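Local coordinates for neurotoxin (Clostridium botulinum, PDB 1ZB7), which acts as a zinc endopeptidase of the botulinum toxin that, in the host cytosol, cleaves the synaptobrevins VAMP1, VAMP2 and VAMP3, at residues Met92-Asn97 with Tyr391-Gly396; Val3-Phe8 with Arg38-Ile43; Phe96-Ser101 with Gly362-Lys367. One frame throughout, in Å; residues are numbered along the deposited sequence.

Contact 1. Residues Met92-Asn97 with Tyr391-Gly396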
loop_
_atom_site.group_PDB
_atom_site.type_symbol
_atom_site.label_atom_id
_atom_site.label_comp_id
_atom_site.label_asym_id
_atom_site.label_seq_id
_atom_site.Cartn_x
_atom_site.Cartn_y
_atom_site.Cartn_z
ATOM N N MET A 92 3.338 -28.398 14.791
ATOM C CA MET A 92 2.414 -28.358 13.642
ATOM C C MET A 92 1.056 -28.987 13.998
ATOM O O MET A 92 -0.006 -28.455 13.650
ATOM C CB MET A 92 3.002 -29.028 12.385
ATOM C CG MET A 92 4.137 -28.317 11.677
ATOM S SD MET A 92 3.935 -26.483 11.548
ATOM C CE MET A 92 2.449 -26.436 10.532
ATOM N N ILE A 93 1.094 -30.128 14.697
ATOM C CA ILE A 93 -0.121 -30.796 15.093
ATOM C C ILE A 93 -0.907 -29.952 16.071
ATOM O O ILE A 93 -2.158 -29.912 16.014
ATOM C CB ILE A 93 0.207 -32.138 15.714
ATOM C CG1 ILE A 93 0.709 -33.076 14.623
ATOM C CG2 ILE A 93 -1.020 -32.730 16.488
ATOM C CD1 ILE A 93 1.511 -34.253 15.204
ATOM N N LYS A 94 -0.189 -29.285 16.992
ATOM C CA LYS A 94 -0.849 -28.487 17.983
ATOM C C LYS A 94 -1.530 -27.319 17.279
ATOM O O LYS A 94 -2.638 -26.956 17.602
ATOM C CB LYS A 94 0.116 -27.989 19.037
ATOM C CG LYS A 94 -0.473 -27.038 20.082
ATOM C CD LYS A 94 0.265 -27.114 21.357
ATOM C CE LYS A 94 -0.292 -26.101 22.445
ATOM N NZ LYS A 94 0.647 -26.079 23.610
ATOM N N LEU A 95 -0.871 -26.754 16.293
ATOM C CA LEU A 95 -1.425 -25.651 15.550
ATOM C C LEU A 95 -2.637 -26.064 14.771
ATOM O O LEU A 95 -3.633 -25.368 14.798
ATOM C CB LEU A 95 -0.354 -24.997 14.655
ATOM C CG LEU A 95 0.863 -24.347 15.371
ATOM C CD1 LEU A 95 1.742 -23.752 14.281
ATOM C CD2 LEU A 95 0.459 -23.327 16.331
ATOM N N PHE A 96 -2.608 -27.231 14.135
ATOM C CA PHE A 96 -3.817 -27.703 13.480
ATOM C C PHE A 96 -4.902 -27.965 14.509
ATOM O O PHE A 96 -6.074 -27.731 14.235
ATOM C CB PHE A 96 -3.595 -28.933 12.596
ATOM C CG PHE A 96 -3.040 -28.617 11.252
ATOM C CD1 PHE A 96 -1.666 -28.624 11.034
ATOM C CD2 PHE A 96 -3.878 -28.311 10.206
ATOM C CE1 PHE A 96 -1.107 -28.278 9.771
ATOM C CE2 PHE A 96 -3.366 -27.973 8.891
ATOM C CZ PHE A 96 -1.974 -27.972 8.668
ATOM N N ASN A 97 -4.548 -28.476 15.672
ATOM C CA ASN A 97 -5.568 -28.688 16.726
ATOM C C ASN A 97 -6.217 -27.391 17.163
ATOM O O ASN A 97 -7.410 -27.339 17.345
ATOM C CB ASN A 97 -5.040 -29.474 17.921
ATOM C CG ASN A 97 -5.016 -30.976 17.674
ATOM O OD1 ASN A 97 -5.939 -31.544 17.097
ATOM N ND2 ASN A 97 -3.937 -31.596 18.036
ATOM N N TYR A 391 1.235 -21.205 25.770
ATOM C CA TYR A 391 0.465 -21.296 24.530
ATOM C C TYR A 391 -0.428 -22.478 24.586
ATOM O O TYR A 391 0.054 -23.589 24.730
ATOM C CB TYR A 391 1.406 -21.337 23.315
ATOM C CG TYR A 391 0.745 -21.234 21.999
ATOM C CD1 TYR A 391 0.358 -20.022 21.474
ATOM C CD2 TYR A 391 0.447 -22.384 21.270
ATOM C CE1 TYR A 391 -0.285 -19.942 20.254
ATOM C CE2 TYR A 391 -0.201 -22.319 20.090
ATOM C CZ TYR A 391 -0.567 -21.090 19.558
ATOM O OH TYR A 391 -1.200 -21.054 18.314
ATOM N N THR A 392 -1.740 -22.241 24.459
ATOM C CA THR A 392 -2.744 -23.338 24.487
ATOM C C THR A 392 -3.538 -23.421 23.165
ATOM O O THR A 392 -3.658 -22.441 22.407
ATOM C CB THR A 392 -3.745 -23.205 25.662
ATOM O OG1 THR A 392 -4.621 -22.106 25.407
ATOM C CG2 THR A 392 -3.036 -23.023 27.027
ATOM N N GLN A 393 -4.062 -24.620 22.908
ATOM C CA GLN A 393 -4.952 -24.874 21.818
ATOM C C GLN A 393 -6.130 -23.925 21.756
ATOM O O GLN A 393 -6.449 -23.358 20.680
ATOM C CB GLN A 393 -5.474 -26.305 21.927
ATOM C CG GLN A 393 -4.499 -27.289 21.360
ATOM C CD GLN A 393 -5.037 -28.746 21.339
ATOM O OE1 GLN A 393 -6.305 -29.013 21.180
ATOM N NE2 GLN A 393 -4.053 -29.693 21.445
ATOM N N ASN A 394 -6.785 -23.764 22.906
ATOM C CA ASN A 394 -8.031 -23.041 22.930
ATOM C C ASN A 394 -7.900 -21.539 22.963
ATOM O O ASN A 394 -8.776 -20.862 22.424
ATOM C CB ASN A 394 -8.903 -23.541 24.101
ATOM C CG ASN A 394 -9.507 -24.912 23.798
ATOM O OD1 ASN A 394 -9.451 -25.418 22.641
ATOM N ND2 ASN A 394 -10.024 -25.538 24.821
ATOM N N GLU A 395 -6.846 -21.020 23.606
ATOM C CA GLU A 395 -6.651 -19.553 23.764
ATOM C C GLU A 395 -5.384 -18.982 23.110
ATOM O O GLU A 395 -5.184 -17.780 23.142
ATOM C CB GLU A 395 -6.636 -19.196 25.252
ATOM C CG GLU A 395 -7.975 -19.480 25.962
ATOM C CD GLU A 395 -8.004 -18.927 27.341
ATOM O OE1 GLU A 395 -7.363 -19.645 28.171
ATOM O OE2 GLU A 395 -8.582 -17.784 27.598
ATOM N N GLY A 396 -4.520 -19.829 22.542
ATOM C CA GLY A 396 -3.145 -19.420 22.152
ATOM C C GLY A 396 -2.375 -18.783 23.270
ATOM O O GLY A 396 -2.321 -19.325 24.352
#
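Lys-94 and Tyr-391 run antiparallel, one out from the helix and one back to it, where helix 82-99 of this M27 zinc protease meets the loop between strands 377-381 and 421-422. The loop here makes a compact turn with an ST motif, Thr-392 OG1 accepting from Glu-395 N, and lies against the side of the helix. A chi1 of 175° swings the Lys-94 chain away from its own backbone N, and the extended chain then runs outward until its ammonium reaches the root of the tyrosine: NZ gives a hydrogen bond to Tyr-391 O over 2.8 Å, tilted 30° from the carbonyl plane. Asn-388 OD1 and Leu-385 O accept from the same nitrogen. Three oxygens of one loop thus grip a buried ammonium, and their dipoles would be expected to favour its charged form. On its way the methylene CE passes the tyrosine ring obliquely, 4.0 Å from Tyr-391 CD2.

The ring heads back toward the helix. Leu-95 lies across its far end, CD2 being 3.9 Å from Tyr-391 CE2 and 3.4 Å from Tyr-391 OH. The hydroxyl itself is hydrogen-bonded to Asp-223 OD1, just before helix 224-239, whose Leu-228 also packs on Leu-95; Phe-397 meets the tyrosine ring edge-to-face.

The Asn-97 and Gln-393 chains run abreast on the other flank, where the CA atoms of the two segments come nearest. Their amide planes are only 22° apart, but the amides do not bond to each other. Instead, the Gln-393 amide lies against aliphatic carbon: Asn-97 CB is 3.5 Å from Gln-393 CD, while the two amide nitrogens, Asn-97 ND2 and Gln-393 NE2, stay 3.9 Å apart.

Contact 2. Residues Val3-Phe8 with Arg38-Ile43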
loop_
_atom_site.group_PDB
_atom_site.type_symbol
_atom_site.label_atom_id
_atom_site.label_comp_id
_atom_site.label_asym_id
_atom_site.label_seq_id
_atom_site.Cartn_x
_atom_site.Cartn_y
_atom_site.Cartn_z
ATOM N N VAL A 3 -12.638 -32.762 11.189
ATOM C CA VAL A 3 -11.523 -33.596 10.727
ATOM C C VAL A 3 -10.759 -34.188 11.945
ATOM O O VAL A 3 -10.625 -33.546 12.984
ATOM C CB VAL A 3 -10.695 -32.695 9.816
ATOM C CG1 VAL A 3 -9.261 -32.381 10.300
ATOM C CG2 VAL A 3 -10.899 -33.053 8.338
ATOM N N ASN A 4 -10.341 -35.433 11.806
ATOM C CA ASN A 4 -9.471 -36.017 12.777
ATOM C C ASN A 4 -7.998 -35.618 12.568
ATOM O O ASN A 4 -7.484 -35.728 11.499
ATOM C CB ASN A 4 -9.601 -37.547 12.781
ATOM C CG ASN A 4 -8.670 -38.208 13.817
ATOM O OD1 ASN A 4 -7.538 -38.686 13.467
ATOM N ND2 ASN A 4 -9.095 -38.190 15.093
ATOM N N ILE A 5 -7.325 -35.292 13.644
ATOM C CA ILE A 5 -5.910 -34.905 13.593
ATOM C C ILE A 5 -5.106 -35.918 14.426
ATOM O O ILE A 5 -5.314 -36.022 15.633
ATOM C CB ILE A 5 -5.686 -33.442 14.076
ATOM C CG1 ILE A 5 -6.624 -32.515 13.286
ATOM C CG2 ILE A 5 -4.244 -33.060 13.913
ATOM C CD1 ILE A 5 -6.544 -31.087 13.641
ATOM N N LYS A 6 -4.218 -36.647 13.740
ATOM C CA LYS A 6 -3.444 -37.695 14.346
ATOM C C LYS A 6 -2.142 -37.193 14.993
ATOM O O LYS A 6 -1.472 -36.359 14.437
ATOM C CB LYS A 6 -3.145 -38.794 13.314
ATOM C CG LYS A 6 -2.643 -40.050 13.968
ATOM C CD LYS A 6 -2.683 -41.206 13.068
ATOM C CE LYS A 6 -1.779 -42.295 13.726
ATOM N NZ LYS A 6 -1.964 -43.563 12.955
ATOM N N ASN A 7 -1.838 -37.705 16.187
ATOM C CA ASN A 7 -0.598 -37.520 16.907
ATOM C C ASN A 7 0.481 -38.467 16.449
ATOM O O ASN A 7 0.226 -39.560 16.238
ATOM C CB ASN A 7 -0.803 -37.783 18.430
ATOM C CG ASN A 7 -1.808 -36.802 19.121
ATOM O OD1 ASN A 7 -1.795 -35.544 18.947
ATOM N ND2 ASN A 7 -2.650 -37.393 19.974
ATOM N N PHE A 8 1.717 -38.034 16.416
ATOM C CA PHE A 8 2.873 -38.800 15.959
ATOM C C PHE A 8 4.069 -38.361 16.744
ATOM O O PHE A 8 4.116 -37.209 17.233
ATOM C CB PHE A 8 3.235 -38.463 14.518
ATOM C CG PHE A 8 2.226 -38.977 13.485
ATOM C CD1 PHE A 8 2.166 -40.322 13.157
ATOM C CD2 PHE A 8 1.415 -38.109 12.819
ATOM C CE1 PHE A 8 1.275 -40.780 12.194
ATOM C CE2 PHE A 8 0.528 -38.591 11.871
ATOM C CZ PHE A 8 0.491 -39.863 11.545
ATOM N N ARG A 38 1.149 -38.180 7.889
ATOM C CA ARG A 38 -0.163 -37.778 7.481
ATOM C C ARG A 38 -0.991 -37.558 8.727
ATOM O O ARG A 38 -1.574 -38.515 9.315
ATOM C CB ARG A 38 -0.818 -38.790 6.539
ATOM C CG ARG A 38 -2.081 -38.255 5.792
ATOM C CD ARG A 38 -2.892 -39.272 4.936
ATOM N NE ARG A 38 -3.501 -40.288 5.781
ATOM C CZ ARG A 38 -3.253 -41.604 5.741
ATOM N NH1 ARG A 38 -2.400 -42.109 4.869
ATOM N NH2 ARG A 38 -3.831 -42.432 6.623
ATOM N N ILE A 39 -1.079 -36.296 9.075
ATOM C CA ILE A 39 -1.825 -35.887 10.237
ATOM C C ILE A 39 -3.360 -35.738 10.059
ATOM O O ILE A 39 -4.150 -35.849 11.021
ATOM C CB ILE A 39 -1.218 -34.560 10.796
ATOM C CG1 ILE A 39 -1.247 -33.461 9.705
ATOM C CG2 ILE A 39 0.167 -34.811 11.286
ATOM C CD1 ILE A 39 -1.440 -32.123 10.294
ATOM N N ILE A 40 -3.747 -35.458 8.820
ATOM C CA ILE A 40 -5.121 -35.279 8.380
ATOM C C ILE A 40 -5.116 -35.915 7.020
ATOM O O ILE A 40 -4.098 -35.921 6.349
ATOM C CB ILE A 40 -5.534 -33.750 8.259
ATOM C CG1 ILE A 40 -5.544 -33.064 9.617
ATOM C CG2 ILE A 40 -7.010 -33.605 7.703
ATOM C CD1 ILE A 40 -5.320 -31.468 9.661
ATOM N N ASP A 41 -6.236 -36.520 6.610
ATOM C CA ASP A 41 -6.353 -36.920 5.193
ATOM C C ASP A 41 -5.902 -35.844 4.156
ATOM O O ASP A 41 -6.309 -34.690 4.209
ATOM C CB ASP A 41 -7.738 -37.437 4.893
ATOM C CG ASP A 41 -7.998 -38.794 5.664
ATOM O OD1 ASP A 41 -7.427 -39.937 5.272
ATOM O OD2 ASP A 41 -8.700 -38.643 6.700
ATOM N N ARG A 42 -5.021 -36.289 3.282
ATOM C CA ARG A 42 -4.480 -35.528 2.207
ATOM C C ARG A 42 -3.486 -34.399 2.599
ATOM O O ARG A 42 -3.015 -33.718 1.745
ATOM C CB ARG A 42 -5.648 -35.051 1.330
ATOM C CG ARG A 42 -6.310 -36.324 0.719
ATOM C CD ARG A 42 -6.957 -36.028 -0.536
ATOM N NE ARG A 42 -6.688 -37.043 -1.558
ATOM C CZ ARG A 42 -6.064 -36.866 -2.748
ATOM N NH1 ARG A 42 -5.469 -35.695 -3.226
ATOM N NH2 ARG A 42 -6.038 -37.942 -3.499
ATOM N N ILE A 43 -3.146 -34.333 3.880
ATOM C CA ILE A 43 -2.263 -33.303 4.469
ATOM C C ILE A 43 -1.085 -33.949 5.252
ATOM O O ILE A 43 -1.282 -34.656 6.258
ATOM C CB ILE A 43 -3.068 -32.376 5.413
ATOM C CG1 ILE A 43 -4.291 -31.792 4.703
ATOM C CG2 ILE A 43 -2.169 -31.317 5.945
ATOM C CD1 ILE A 43 -5.115 -30.791 5.594
HETATM O O HOH W 1 -8.291 -36.912 8.792
#
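Ile-39 O receives the backbone N-H of Lys-6, a nearly straight 2.8 Å bond (168° at the hydrogen) in the carbonyl plane on a lone pair. Ile-5 CA adds a CA-H...O contact to the same oxygen at 3.3 Å. This fastens the N-terminal arm of the protease to the hairpin of strands 34-38 and 43-46, closed by a type II turn from Ile-40 to Ile-43.

Aliphatic side chains continue the join on one side. Val-3 is set crosswise to Ile-40, its CG1 3.6 Å from Ile-40 CG2, whereas Ile-5 runs alongside Ile-40. Helix 103-114 adds Val-113 against both Val-3 and Ile-40. A water accepts from Asp-41 N and is within bonding distance of Asn-4 O and Asp-41 OD2, bridging the arm to the turn.

At the other end Phe-8 turns its ring edge to the hairpin: CE2 is 3.8 Å from Ile-39 CG2. Lys-6 lies over one face of this ring with CG, while its ammonium forms a salt bridge with Asp-18; Arg-38 pairs with Asp-17. In the plane of the Phe-8 ring, CE2 and CZ straddle Arg-38 O, each 3.3 Å from it.

Contact 3. Residues Phe96-Ser101 with Gly362-Lys367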
loop_
_atom_site.group_PDB
_atom_site.type_symbol
_atom_site.label_atom_id
_atom_site.label_comp_id
_atom_site.label_asym_id
_atom_site.label_seq_id
_atom_site.Cartn_x
_atom_site.Cartn_y
_atom_site.Cartn_z
ATOM N N PHE A 96 -2.608 -27.231 14.135
ATOM C CA PHE A 96 -3.817 -27.703 13.480
ATOM C C PHE A 96 -4.902 -27.965 14.509
ATOM O O PHE A 96 -6.074 -27.731 14.235
ATOM C CB PHE A 96 -3.595 -28.933 12.596
ATOM C CG PHE A 96 -3.040 -28.617 11.252
ATOM C CD1 PHE A 96 -1.666 -28.624 11.034
ATOM C CD2 PHE A 96 -3.878 -28.311 10.206
ATOM C CE1 PHE A 96 -1.107 -28.278 9.771
ATOM C CE2 PHE A 96 -3.366 -27.973 8.891
ATOM C CZ PHE A 96 -1.974 -27.972 8.668
ATOM N N ASN A 97 -4.548 -28.476 15.672
ATOM C CA ASN A 97 -5.568 -28.688 16.726
ATOM C C ASN A 97 -6.217 -27.391 17.163
ATOM O O ASN A 97 -7.410 -27.339 17.345
ATOM C CB ASN A 97 -5.040 -29.474 17.921
ATOM C CG ASN A 97 -5.016 -30.976 17.674
ATOM O OD1 ASN A 97 -5.939 -31.544 17.097
ATOM N ND2 ASN A 97 -3.937 -31.596 18.036
ATOM N N ARG A 98 -5.431 -26.340 17.244
ATOM C CA ARG A 98 -5.923 -25.029 17.492
ATOM C C ARG A 98 -6.917 -24.522 16.418
ATOM O O ARG A 98 -8.026 -24.058 16.763
ATOM C CB ARG A 98 -4.747 -24.081 17.754
ATOM C CG ARG A 98 -5.118 -22.586 17.849
ATOM C CD ARG A 98 -4.239 -21.879 18.919
ATOM N NE ARG A 98 -4.492 -20.442 18.985
ATOM C CZ ARG A 98 -5.583 -19.852 19.457
ATOM N NH1 ARG A 98 -6.601 -20.567 19.928
ATOM N NH2 ARG A 98 -5.674 -18.511 19.435
ATOM N N ILE A 99 -6.550 -24.649 15.155
ATOM C CA ILE A 99 -7.394 -24.247 14.068
ATOM C C ILE A 99 -8.686 -25.052 14.180
ATOM O O ILE A 99 -9.797 -24.541 14.045
ATOM C CB ILE A 99 -6.713 -24.491 12.699
ATOM C CG1 ILE A 99 -5.539 -23.499 12.550
ATOM C CG2 ILE A 99 -7.749 -24.371 11.537
ATOM C CD1 ILE A 99 -4.473 -23.887 11.559
ATOM N N ASN A 100 -8.517 -26.331 14.453
ATOM C CA ASN A 100 -9.633 -27.250 14.578
ATOM C C ASN A 100 -10.543 -27.008 15.841
ATOM O O ASN A 100 -11.513 -27.719 15.960
ATOM C CB ASN A 100 -9.154 -28.722 14.442
ATOM C CG ASN A 100 -10.197 -29.634 13.750
ATOM O OD1 ASN A 100 -10.920 -29.210 12.779
ATOM N ND2 ASN A 100 -10.184 -30.940 14.136
ATOM N N SER A 101 -10.283 -25.987 16.675
ATOM C CA SER A 101 -11.009 -25.789 17.947
ATOM C C SER A 101 -12.271 -25.006 17.777
ATOM O O SER A 101 -13.051 -24.943 18.674
ATOM C CB SER A 101 -10.189 -25.126 19.071
ATOM O OG SER A 101 -9.674 -23.832 18.711
ATOM N N GLY A 362 -10.595 -12.506 14.291
ATOM C CA GLY A 362 -11.753 -12.095 15.094
ATOM C C GLY A 362 -12.494 -13.256 15.737
ATOM O O GLY A 362 -12.851 -13.204 16.917
ATOM N N GLU A 363 -12.704 -14.316 14.977
ATOM C CA GLU A 363 -13.292 -15.511 15.525
ATOM C C GLU A 363 -12.428 -16.119 16.654
ATOM O O GLU A 363 -12.963 -16.694 17.582
ATOM C CB GLU A 363 -13.580 -16.560 14.419
ATOM C CG GLU A 363 -14.889 -16.358 13.572
ATOM C CD GLU A 363 -16.235 -16.166 14.420
ATOM O OE1 GLU A 363 -16.242 -16.220 15.699
ATOM O OE2 GLU A 363 -17.317 -15.967 13.778
ATOM N N TYR A 364 -11.107 -15.998 16.565
ATOM C CA TYR A 364 -10.173 -16.702 17.488
ATOM C C TYR A 364 -9.628 -15.784 18.606
ATOM O O TYR A 364 -8.876 -16.254 19.489
ATOM C CB TYR A 364 -8.992 -17.332 16.730
ATOM C CG TYR A 364 -9.392 -18.552 16.027
ATOM C CD1 TYR A 364 -9.123 -19.814 16.579
ATOM C CD2 TYR A 364 -10.117 -18.493 14.813
ATOM C CE1 TYR A 364 -9.556 -20.991 15.944
ATOM C CE2 TYR A 364 -10.518 -19.659 14.171
ATOM C CZ TYR A 364 -10.258 -20.920 14.769
ATOM O OH TYR A 364 -10.680 -22.095 14.153
ATOM N N GLY A 365 -10.024 -14.503 18.610
ATOM C CA GLY A 365 -9.499 -13.528 19.629
ATOM C C GLY A 365 -7.988 -13.379 19.480
ATOM O O GLY A 365 -7.205 -13.431 20.440
ATOM N N ILE A 366 -7.566 -13.266 18.230
ATOM C CA ILE A 366 -6.158 -13.114 17.876
ATOM C C ILE A 366 -5.978 -11.734 17.316
ATOM O O ILE A 366 -6.724 -11.269 16.468
ATOM C CB ILE A 366 -5.726 -14.185 16.890
ATOM C CG1 ILE A 366 -5.723 -15.585 17.560
ATOM C CG2 ILE A 366 -4.390 -13.913 16.344
ATOM C CD1 ILE A 366 -5.619 -16.768 16.489
ATOM N N LYS A 367 -5.018 -11.029 17.887
ATOM C CA LYS A 367 -4.530 -9.827 17.277
ATOM C C LYS A 367 -3.662 -10.050 16.005
ATOM O O LYS A 367 -2.729 -10.829 15.988
ATOM C CB LYS A 367 -3.750 -8.994 18.296
ATOM C CG LYS A 367 -3.678 -7.609 17.783
ATOM C CD LYS A 367 -3.471 -6.621 18.758
ATOM C CE LYS A 367 -3.656 -5.253 18.092
ATOM N NZ LYS A 367 -4.586 -4.389 18.892
HETATM O O HOH W 2 -8.760 -18.575 20.498
#
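Tyr-364 OH donates to Ile-99 O across 2.6 Å, in the carbonyl plane and on a lone pair. The bond joins two helix ends in the catalytic domain: helix 82-99 stops at Ile-99, and helix 357-364 stops at Tyr-364, where Gly-365, with its positive phi, forms a Schellman motif. The tyrosine thus reaches across from the last helical residue on its side to the last carbonyl on the other. One edge of its ring faces the end of helix 82-99, with Arg-98 O near the ring plane, 3.5 Å from Tyr-364 CE1, and Ser-101 OG near the same ring atom, 4.0 Å from Tyr-364 CE1.

Arg-98 reaches the opposite way. Its chain bends at chi2 (144°), and the guanidinium presents one face to Tyr-364 CD1, while the Ile-366 side chain meets it head-on, its CD1 3.4 Å from Arg-98 NH2. A water in the guanidinium plane accepts from Arg-98 NH1 at 3.0 Å and donates to Tyr-364 O, linking both residues a second time.

The next shell fixes these groups. Gln-393 O and Asp-223 hold NH1 and NH2 of Arg-98, so the guanidinium has two outside partners as well as the water. Leu-228 and Met-229 of helix 224-239 pack on Ile-99, and Leu-226 packs on Ile-366. The same Arg-98 O that faces the tyrosine edge is gripped twice by the turn that ends the helix: Ser-101 N donates to it, and so does Ser-101 OG, at 2.6 Å on a lone pair.

How the contacts relate
Helix 82-99 connects all three contacts. Contacts 1 and 3 share Phe-96 and Asn-97, and their centres are about 8 Å apart; Arg-98 NH1 ties them together, 2.9 Å from Gln-393 O, while Asp-223 holds both Arg-98 and Tyr-391. Contact 2 lies farther off, its centre about 14 Å from the centre of contact 1 and about 18 Å from that of contact 3. It meets the helix through Phe-96, whose CD2 is 3.5 Å from Ile-40 CD1, and the turn just past the helix through Asn-100 ND2, 2.9 Å from Val-3 O. Helix 224-239, which carries the zinc protease's HExxH motif, packs by Leu-228 against residues of both contacts 1 and 3, connecting this framework to the active-site helix.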